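Local coordinates for Crov588 (Cafeteriavirus, PDB 6NYR), which is of unknown function but folds as a circular leucine-rich-repeat solenoid built from FNIP repeats, at residues Asn511-Ser516 against Asn533-Ser538; Asn555-Ser560 against Val578-Leu583; Leu473-Leu478 against Leu495-Leu500. One frame throughout, in Å; residues are numbered along the deposited sequence.

Contact 1. Residues Asn511-Ser516 against Asn533-Ser538; sequences NVLPNS and NVLPNS
Two copies of the same sequence, Asn-Val-Leu-Pro-Asn-Ser, lie 22 residues, one coil of the solenoid, apart and run in nearly the same direction, their touching parts only 10° from parallel. Neither segment is helix or strand, and they meet through apolar packing and carbonyl contacts. Leu513 carries much of it. Its CB rests against the Pro536 ring, 3.8 Å from Pro536 CG. Chi1 of -61° sets CG beside its own backbone N and anti to the carbonyl carbon, so the branch runs inward alongside that of Leu535, the two pointing the same way. At the tip, Leu513 CD1 lies 3.8 Å from Val534 O and 4.1 Å from Leu535 CD2, while Leu513 CD2 packs against Leu498 of strand 497-499. Pro536 in turn presses its CB and CG on the backbone of the first segment, with CB 3.4 Å from Pro514 O. Asn515 slides past this ring in the opposite direction and brings OD1 to 3.8 Å from Pro536 CB. Farther along, Ser538 OG sits 3.0 Å from Asn515 O, but its hydrogen bond goes to Leu517 O. One coil back, Ser516 OG bonds to Leu495 O, the counterpart of Leu517 O, and also to Asp493 O. The serine contacts are a feature of these coils; leucine stacked on leucine from coil to coil is the hallmark of the leucine-rich-repeat solenoid.

Contact 2. Residues Asn555-Ser560 against Val578-Leu583; sequences NVLPNS and VLPNSL
The touching parts of the two loop segments, Leu557 to Ser560 and Val578 to Ser582, run only 12° apart, as successive coils of a leucine-rich-repeat solenoid do. Asn559 CA lies 5.4 Å from Pro580 CA. The second segment ends in a type I beta turn from Pro580 to Leu583, closed by Leu583 N donating to Pro580 O just before the chain enters strand 585-587. Leu557 crosses Pro580 obliquely: its CB packs 3.7 Å from Pro580 CD, and CD1, pointing into the core, reaches Val578 O as well as Leu579 CD2. Pro580 CB and CG press on backbone, CB lying 3.3 Å from Pro558 O. Ser582 OG approaches Asn559 O but is hydrogen-bonded to Leu561 O, whereas Ser560 OG is hydrogen-bonded to both Asn537 O and Leu539 O.

Water bridges the coils where direct polar bonds between them are absent. One molecule accepts from both Val556 N and Leu557 N and donates to Val578 O, satisfying three backbone groups beside buried side chains. Asn559 OD1 holds two more. One also donates to Asn559 O and accepts weakly from Ser582 N; the other donates to Asn559 OD1 at 2.7 Å and accepts from Asn581 N at 3.2 Å.

Contact 3. Residues Leu473-Leu478 against Leu495-Leu500; sequences LTYLEL and LTYLEL. With GOL (glycerol), chain F.
Tyr475 and Tyr497 lie side by side and point the same way, their ring planes only 2° apart. The centroids are 4.5 Å apart, but the rings are slid so far that they barely overlap, and the closest approach is 3.2 Å between Tyr475 CE2 and Tyr497 CD1. Both have CG anti to the backbone N, which sends each phenol along its strand toward the glutamate two residues on. There Tyr475 OH donates to Glu477 OE1 at 2.6 Å, and Tyr497 OH donates to Glu499 OE1 in the same way, each from above the carboxylate plane. The extended glutamates stack, their carboxylates 17° apart, with Glu477 OE2 4.0 Å from Glu499 OE2. These like charges probably repel, and the tyrosine hydroxyls may ease that.

On the other face Leu476 and Leu498 run alongside each other, Leu476 CD2 lying 3.5 Å from Leu498 CD1; beyond the strands, Leu478 CD1 meets Leu500 CD2. Parallel strands 475-477 and 497-499 are in register. Leu478 N donates to Glu499 O almost straight, at 179°, whereas Thr474 O accepts from both Thr496 N and Tyr497 N at the strand entrance. A glycerol, probably from the crystallisation liquor, spans the two threonines: its O1 shares a hydrogen bond with Thr474 OG1 and its O2 donates to Thr496 OG1.

Short parallel strands, one per coil, are characteristic of the leucine-rich-repeat solenoid. Strand 453-455 bonds to 475-477 on one side, with His453 meeting the Tyr475 ring, and strand 519-521 packs against Tyr497, Leu498 and Glu499 on the other.

From the N terminus, contact 3 comes first, closing the loop that leads from strand 475-477 out and back to strand 497-499. Contact 1 then joins the loop following strand 497-499 to the one following strand 519-521, and contact 2 does the same two coils farther on, around strand 563-565. The three are in series, neither nested nor crossing. Contact 1 touches both others: Pro514 CG packs against Leu495 CB of contact 3, while Pro536 O meets Pro558 CB of contact 2. Contacts 2 and 3 remain about 11 Å apart at their nearest atoms. Together they tie successive coils at the strands and in the loops between them.

Contact 1. Residues Asn511-Ser516 against Asn533-Ser538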
loop_
_atom_site.group_PDB
_atom_site.type_symbol
_atom_site.label_atom_id
_atom_site.label_comp_id
_atom_site.label_asym_id
_atom_site.label_seq_id
_atom_site.Cartn_x
_atom_site.Cartn_y
_atom_site.Cartn_z
ATOM N N ASN A 511 36.042 4.022 20.268
ATOM C CA ASN A 511 36.189 4.485 18.883
ATOM C C ASN A 511 35.797 3.400 17.882
ATOM O O ASN A 511 36.566 3.002 17.006
ATOM C CB ASN A 511 37.608 4.990 18.637
ATOM C CG ASN A 511 37.922 6.240 19.434
ATOM O OD1 ASN A 511 38.841 6.257 20.253
ATOM N ND2 ASN A 511 37.151 7.299 19.200
ATOM N N VAL A 512 34.557 2.942 18.011
ATOM C CA VAL A 512 33.985 1.941 17.122
ATOM C C VAL A 512 32.915 2.545 16.218
ATOM O O VAL A 512 32.923 2.331 15.003
ATOM C CB VAL A 512 33.411 0.758 17.939
ATOM C CG1 VAL A 512 32.690 -0.219 17.025
ATOM C CG2 VAL A 512 34.513 0.075 18.736
ATOM N N LEU A 513 32.002 3.325 16.789
ATOM C CA LEU A 513 30.894 3.900 16.033
ATOM C C LEU A 513 31.322 5.215 15.399
ATOM O O LEU A 513 31.704 6.145 16.123
ATOM C CB LEU A 513 29.700 4.112 16.945
ATOM C CG LEU A 513 29.172 2.816 17.565
ATOM C CD1 LEU A 513 28.180 3.072 18.675
ATOM C CD2 LEU A 513 28.537 1.956 16.471
ATOM N N PRO A 514 31.263 5.346 14.076
ATOM C CA PRO A 514 31.864 6.520 13.430
ATOM C C PRO A 514 31.104 7.799 13.737
ATOM O O PRO A 514 29.903 7.789 14.019
ATOM C CB PRO A 514 31.803 6.180 11.933
ATOM C CG PRO A 514 30.651 5.219 11.810
ATOM C CD PRO A 514 30.608 4.438 13.108
ATOM N N ASN A 515 31.823 8.918 13.661
ATOM C CA ASN A 515 31.234 10.229 13.910
ATOM C C ASN A 515 30.363 10.711 12.759
ATOM O O ASN A 515 30.050 11.903 12.668
ATOM C CB ASN A 515 32.337 11.247 14.212
ATOM C CG ASN A 515 32.910 11.083 15.605
ATOM O OD1 ASN A 515 32.205 11.269 16.596
ATOM N ND2 ASN A 515 34.186 10.726 15.690
ATOM N N SER A 516 29.994 9.802 11.861
ATOM C CA SER A 516 28.989 10.079 10.843
ATOM C C SER A 516 27.643 9.437 11.153
ATOM O O SER A 516 26.652 9.752 10.483
ATOM C CB SER A 516 29.474 9.595 9.469
ATOM O OG SER A 516 29.901 8.244 9.529
ATOM N N ASN A 533 31.802 8.356 25.953
ATOM C CA ASN A 533 32.431 8.546 24.647
ATOM C C ASN A 533 32.400 7.270 23.812
ATOM O O ASN A 533 33.318 6.990 23.037
ATOM C CB ASN A 533 33.864 9.052 24.803
ATOM C CG ASN A 533 33.949 10.311 25.648
ATOM O OD1 ASN A 533 34.631 10.342 26.671
ATOM N ND2 ASN A 533 33.243 11.352 25.228
ATOM N N VAL A 534 31.338 6.488 23.971
ATOM C CA VAL A 534 31.071 5.341 23.112
ATOM C C VAL A 534 30.116 5.705 21.983
ATOM O O VAL A 534 30.360 5.382 20.821
ATOM C CB VAL A 534 30.519 4.165 23.950
ATOM C CG1 VAL A 534 30.098 3.018 23.040
ATOM C CG2 VAL A 534 31.551 3.707 24.967
ATOM N N LEU A 535 29.016 6.366 22.313
ATOM C CA LEU A 535 28.038 6.812 21.323
ATOM C C LEU A 535 28.538 8.087 20.652
ATOM O O LEU A 535 28.916 9.036 21.345
ATOM C CB LEU A 535 26.691 7.045 21.993
ATOM C CG LEU A 535 26.049 5.803 22.626
ATOM C CD1 LEU A 535 24.718 6.146 23.285
ATOM C CD2 LEU A 535 25.868 4.698 21.589
ATOM N N PRO A 536 28.565 8.141 19.322
ATOM C CA PRO A 536 29.233 9.260 18.647
ATOM C C PRO A 536 28.431 10.548 18.753
ATOM O O PRO A 536 27.219 10.550 18.977
ATOM C CB PRO A 536 29.351 8.792 17.191
ATOM C CG PRO A 536 28.356 7.669 17.035
ATOM C CD PRO A 536 27.783 7.311 18.388
ATOM N N ASN A 537 29.141 11.666 18.579
ATOM C CA ASN A 537 28.555 12.992 18.766
ATOM C C ASN A 537 27.710 13.448 17.586
ATOM O O ASN A 537 27.235 14.588 17.594
ATOM C CB ASN A 537 29.648 14.046 19.008
ATOM C CG ASN A 537 29.483 14.774 20.308
ATOM O OD1 ASN A 537 28.372 14.906 20.814
ATOM N ND2 ASN A 537 30.587 15.285 20.849
ATOM N N SER A 538 27.527 12.604 16.574
ATOM C CA SER A 538 26.638 12.898 15.462
ATOM C C SER A 538 25.269 12.254 15.610
ATOM O O SER A 538 24.386 12.512 14.786
ATOM C CB SER A 538 27.267 12.420 14.152
ATOM O OG SER A 538 27.667 11.065 14.265
#

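Contact 2. Residues Asn555-Ser560 against Val578-Leu583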
loop_
_atom_site.group_PDB
_atom_site.type_symbol
_atom_site.label_atom_id
_atom_site.label_comp_id
_atom_site.label_asym_id
_atom_site.label_seq_id
_atom_site.Cartn_x
_atom_site.Cartn_y
_atom_site.Cartn_z
ATOM N N ASN A 555 27.073 11.717 30.667
ATOM C CA ASN A 555 28.039 11.812 29.576
ATOM C C ASN A 555 28.131 10.511 28.795
ATOM O O ASN A 555 29.181 10.178 28.246
ATOM C CB ASN A 555 29.414 12.232 30.098
ATOM C CG ASN A 555 29.368 13.556 30.838
ATOM O OD1 ASN A 555 29.160 14.612 30.236
ATOM N ND2 ASN A 555 29.561 13.506 32.150
ATOM N N VAL A 556 27.027 9.777 28.742
ATOM C CA VAL A 556 26.905 8.601 27.893
ATOM C C VAL A 556 26.093 8.905 26.642
ATOM O O VAL A 556 26.527 8.619 25.527
ATOM C CB VAL A 556 26.284 7.434 28.691
ATOM C CG1 VAL A 556 26.017 6.246 27.780
ATOM C CG2 VAL A 556 27.191 7.044 29.849
ATOM N N LEU A 557 24.916 9.506 26.813
ATOM C CA LEU A 557 24.077 9.909 25.687
ATOM C C LEU A 557 24.649 11.170 25.047
ATOM O O LEU A 557 24.901 12.156 25.750
ATOM C CB LEU A 557 22.651 10.155 26.160
ATOM C CG LEU A 557 21.919 8.952 26.764
ATOM C CD1 LEU A 557 20.556 9.364 27.304
ATOM C CD2 LEU A 557 21.778 7.832 25.746
ATOM N N PRO A 558 24.871 11.179 23.735
ATOM C CA PRO A 558 25.589 12.303 23.126
ATOM C C PRO A 558 24.749 13.570 23.080
ATOM O O PRO A 558 23.517 13.551 23.144
ATOM C CB PRO A 558 25.927 11.803 21.715
ATOM C CG PRO A 558 24.972 10.694 21.442
ATOM C CD PRO A 558 24.476 10.150 22.752
ATOM N N ASN A 559 25.451 14.695 22.955
ATOM C CA ASN A 559 24.822 16.009 22.980
ATOM C C ASN A 559 24.129 16.371 21.677
ATOM O O ASN A 559 23.585 17.474 21.572
ATOM C CB ASN A 559 25.870 17.068 23.324
ATOM C CG ASN A 559 26.173 17.120 24.809
ATOM O OD1 ASN A 559 25.275 17.331 25.628
ATOM N ND2 ASN A 559 27.437 16.918 25.168
ATOM N N SER A 560 24.143 15.478 20.689
ATOM C CA SER A 560 23.412 15.657 19.445
ATOM C C SER A 560 22.062 14.949 19.432
ATOM O O SER A 560 21.269 15.173 18.510
ATOM C CB SER A 560 24.248 15.133 18.275
ATOM O OG SER A 560 24.737 13.833 18.571
ATOM N N VAL A 578 21.587 13.378 32.696
ATOM C CA VAL A 578 21.775 12.128 31.958
ATOM C C VAL A 578 21.183 12.210 30.558
ATOM O O VAL A 578 21.815 11.805 29.581
ATOM C CB VAL A 578 21.159 10.951 32.752
ATOM C CG1 VAL A 578 21.435 9.624 32.055
ATOM C CG2 VAL A 578 21.679 10.937 34.180
ATOM N N LEU A 579 19.966 12.727 30.447
ATOM C CA LEU A 579 19.363 13.002 29.150
ATOM C C LEU A 579 19.967 14.275 28.570
ATOM O O LEU A 579 19.976 15.309 29.246
ATOM C CB LEU A 579 17.852 13.147 29.285
ATOM C CG LEU A 579 17.110 11.889 29.738
ATOM C CD1 LEU A 579 15.676 12.208 30.132
ATOM C CD2 LEU A 579 17.134 10.836 28.641
ATOM N N PRO A 580 20.469 14.246 27.337
ATOM C CA PRO A 580 21.083 15.453 26.774
ATOM C C PRO A 580 20.044 16.535 26.530
ATOM O O PRO A 580 18.864 16.261 26.300
ATOM C CB PRO A 580 21.700 14.964 25.459
ATOM C CG PRO A 580 20.855 13.786 25.071
ATOM C CD PRO A 580 20.455 13.125 26.374
ATOM N N ASN A 581 20.502 17.787 26.594
ATOM C CA ASN A 581 19.608 18.926 26.421
ATOM C C ASN A 581 19.087 19.042 24.995
ATOM O O ASN A 581 18.095 19.745 24.765
ATOM C CB ASN A 581 20.334 20.211 26.822
ATOM C CG ASN A 581 20.322 20.444 28.318
ATOM O OD1 ASN A 581 19.320 20.187 28.988
ATOM N ND2 ASN A 581 21.439 20.925 28.854
ATOM N N SER A 582 19.733 18.372 24.039
ATOM C CA SER A 582 19.278 18.389 22.656
ATOM C C SER A 582 17.998 17.596 22.440
ATOM O O SER A 582 17.334 17.787 21.414
ATOM C CB SER A 582 20.376 17.825 21.752
ATOM O OG SER A 582 20.839 16.578 22.257
ATOM N N LEU A 583 17.637 16.716 23.372
ATOM C CA LEU A 583 16.552 15.772 23.134
ATOM C C LEU A 583 15.233 16.494 22.896
ATOM O O LEU A 583 14.882 17.424 23.628
ATOM C CB LEU A 583 16.426 14.819 24.324
ATOM C CG LEU A 583 15.958 13.389 24.051
ATOM C CD1 LEU A 583 16.903 12.656 23.111
ATOM C CD2 LEU A 583 15.800 12.619 25.368
HETATM O O HOH W 1 24.496 10.285 29.073
HETATM O O HOH W 2 23.537 17.739 27.658
HETATM O O HOH W 3 23.073 18.763 24.225
#

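Contact 3. Residues Leu473-Leu478 against Leu495-Leu500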
loop_
_atom_site.group_PDB
_atom_site.type_symbol
_atom_site.label_atom_id
_atom_site.label_comp_id
_atom_site.label_asym_id
_atom_site.label_seq_id
_atom_site.Cartn_x
_atom_site.Cartn_y
_atom_site.Cartn_z
ATOM N N LEU A 473 29.728 3.304 2.275
ATOM C CA LEU A 473 28.588 2.690 2.942
ATOM C C LEU A 473 27.871 3.689 3.841
ATOM O O LEU A 473 28.484 4.298 4.722
ATOM C CB LEU A 473 29.046 1.492 3.771
ATOM C CG LEU A 473 27.965 0.468 4.130
ATOM C CD1 LEU A 473 27.516 -0.279 2.880
ATOM C CD2 LEU A 473 28.465 -0.497 5.192
ATOM N N THR A 474 26.568 3.862 3.610
ATOM C CA THR A 474 25.735 4.669 4.491
ATOM C C THR A 474 24.773 3.851 5.342
ATOM O O THR A 474 24.304 4.353 6.370
ATOM C CB THR A 474 24.910 5.680 3.673
ATOM O OG1 THR A 474 24.112 4.978 2.705
ATOM C CG2 THR A 474 25.813 6.677 2.974
ATOM N N TYR A 475 24.490 2.608 4.954
ATOM C CA TYR A 475 23.422 1.811 5.549
ATOM C C TYR A 475 23.929 0.394 5.767
ATOM O O TYR A 475 24.335 -0.276 4.812
ATOM C CB TYR A 475 22.187 1.812 4.634
ATOM C CG TYR A 475 21.026 0.981 5.129
ATOM C CD1 TYR A 475 21.017 -0.400 4.982
ATOM C CD2 TYR A 475 19.927 1.580 5.726
ATOM C CE1 TYR A 475 19.957 -1.162 5.432
ATOM C CE2 TYR A 475 18.860 0.828 6.175
ATOM C CZ TYR A 475 18.879 -0.543 6.030
ATOM O OH TYR A 475 17.817 -1.299 6.476
ATOM N N LEU A 476 23.881 -0.066 7.014
ATOM C CA LEU A 476 24.311 -1.411 7.372
ATOM C C LEU A 476 23.239 -2.036 8.248
ATOM O O LEU A 476 22.972 -1.551 9.352
ATOM C CB LEU A 476 25.657 -1.391 8.098
ATOM C CG LEU A 476 26.155 -2.726 8.647
ATOM C CD1 LEU A 476 26.273 -3.747 7.522
ATOM C CD2 LEU A 476 27.479 -2.561 9.372
ATOM N N GLU A 477 22.629 -3.110 7.755
ATOM C CA GLU A 477 21.635 -3.864 8.504
ATOM C C GLU A 477 22.163 -5.273 8.723
ATOM O O GLU A 477 22.417 -6.002 7.759
ATOM C CB GLU A 477 20.303 -3.911 7.762
ATOM C CG GLU A 477 19.268 -4.801 8.430
ATOM C CD GLU A 477 17.910 -4.702 7.775
ATOM O OE1 GLU A 477 17.754 -3.873 6.854
ATOM O OE2 GLU A 477 17.002 -5.457 8.177
ATOM N N LEU A 478 22.321 -5.655 9.984
ATOM C CA LEU A 478 22.747 -6.997 10.348
ATOM C C LEU A 478 21.536 -7.798 10.804
ATOM O O LEU A 478 20.547 -7.247 11.298
ATOM C CB LEU A 478 23.813 -6.949 11.443
ATOM C CG LEU A 478 25.100 -6.275 10.960
ATOM C CD1 LEU A 478 25.834 -5.591 12.096
ATOM C CD2 LEU A 478 26.008 -7.291 10.273
ATOM N N LEU A 495 29.090 6.051 7.325
ATOM C CA LEU A 495 27.946 5.290 7.813
ATOM C C LEU A 495 27.031 6.177 8.644
ATOM O O LEU A 495 27.457 6.752 9.650
ATOM C CB LEU A 495 28.429 4.103 8.642
ATOM C CG LEU A 495 27.393 3.114 9.172
ATOM C CD1 LEU A 495 26.544 2.550 8.060
ATOM C CD2 LEU A 495 28.108 1.993 9.930
ATOM N N THR A 496 25.774 6.293 8.216
ATOM C CA THR A 496 24.763 7.017 8.974
ATOM C C THR A 496 23.747 6.110 9.649
ATOM O O THR A 496 23.181 6.497 10.670
ATOM C CB THR A 496 24.000 7.995 8.064
ATOM O OG1 THR A 496 23.334 7.265 7.024
ATOM C CG2 THR A 496 24.944 9.020 7.457
ATOM N N TYR A 497 23.509 4.913 9.118
ATOM C CA TYR A 497 22.472 4.024 9.632
ATOM C C TYR A 497 23.085 2.668 9.934
ATOM O O TYR A 497 23.709 2.053 9.060
ATOM C CB TYR A 497 21.321 3.886 8.631
ATOM C CG TYR A 497 20.163 3.032 9.107
ATOM C CD1 TYR A 497 20.196 1.648 8.987
ATOM C CD2 TYR A 497 19.033 3.609 9.667
ATOM C CE1 TYR A 497 19.139 0.866 9.413
ATOM C CE2 TYR A 497 17.969 2.832 10.101
ATOM C CZ TYR A 497 18.026 1.462 9.971
ATOM O OH TYR A 497 16.974 0.685 10.395
ATOM N N LEU A 498 22.918 2.210 11.174
ATOM C CA LEU A 498 23.405 0.903 11.599
ATOM C C LEU A 498 22.299 0.226 12.392
ATOM O O LEU A 498 21.915 0.714 13.460
ATOM C CB LEU A 498 24.669 1.028 12.453
ATOM C CG LEU A 498 25.182 -0.256 13.108
ATOM C CD1 LEU A 498 25.660 -1.253 12.060
ATOM C CD2 LEU A 498 26.288 0.044 14.117
ATOM N N GLU A 499 21.808 -0.897 11.884
ATOM C CA GLU A 499 20.776 -1.678 12.551
ATOM C C GLU A 499 21.368 -3.025 12.948
ATOM O O GLU A 499 21.818 -3.790 12.088
ATOM C CB GLU A 499 19.559 -1.878 11.651
ATOM C CG GLU A 499 18.416 -2.613 12.348
ATOM C CD GLU A 499 17.205 -2.816 11.462
ATOM O OE1 GLU A 499 17.011 -2.023 10.515
ATOM O OE2 GLU A 499 16.449 -3.778 11.717
ATOM N N LEU A 500 21.372 -3.301 14.245
ATOM C CA LEU A 500 21.828 -4.567 14.792
ATOM C C LEU A 500 20.637 -5.500 14.952
ATOM O O LEU A 500 19.502 -5.056 15.146
ATOM C CB LEU A 500 22.522 -4.328 16.129
ATOM C CG LEU A 500 23.764 -3.450 15.930
ATOM C CD1 LEU A 500 24.054 -2.603 17.157
ATOM C CD2 LEU A 500 24.974 -4.304 15.569
HETATM C C1 GOL F . 21.164 5.640 2.755
HETATM O O1 GOL F . 22.221 6.457 2.256
HETATM C C2 GOL F . 20.776 6.229 4.087
HETATM O O2 GOL F . 21.765 5.948 5.070
HETATM C C3 GOL F . 19.415 5.668 4.514
HETATM O O3 GOL F . 18.736 5.183 3.389
HETATM O O HOH W 4 17.552 -6.971 11.276
#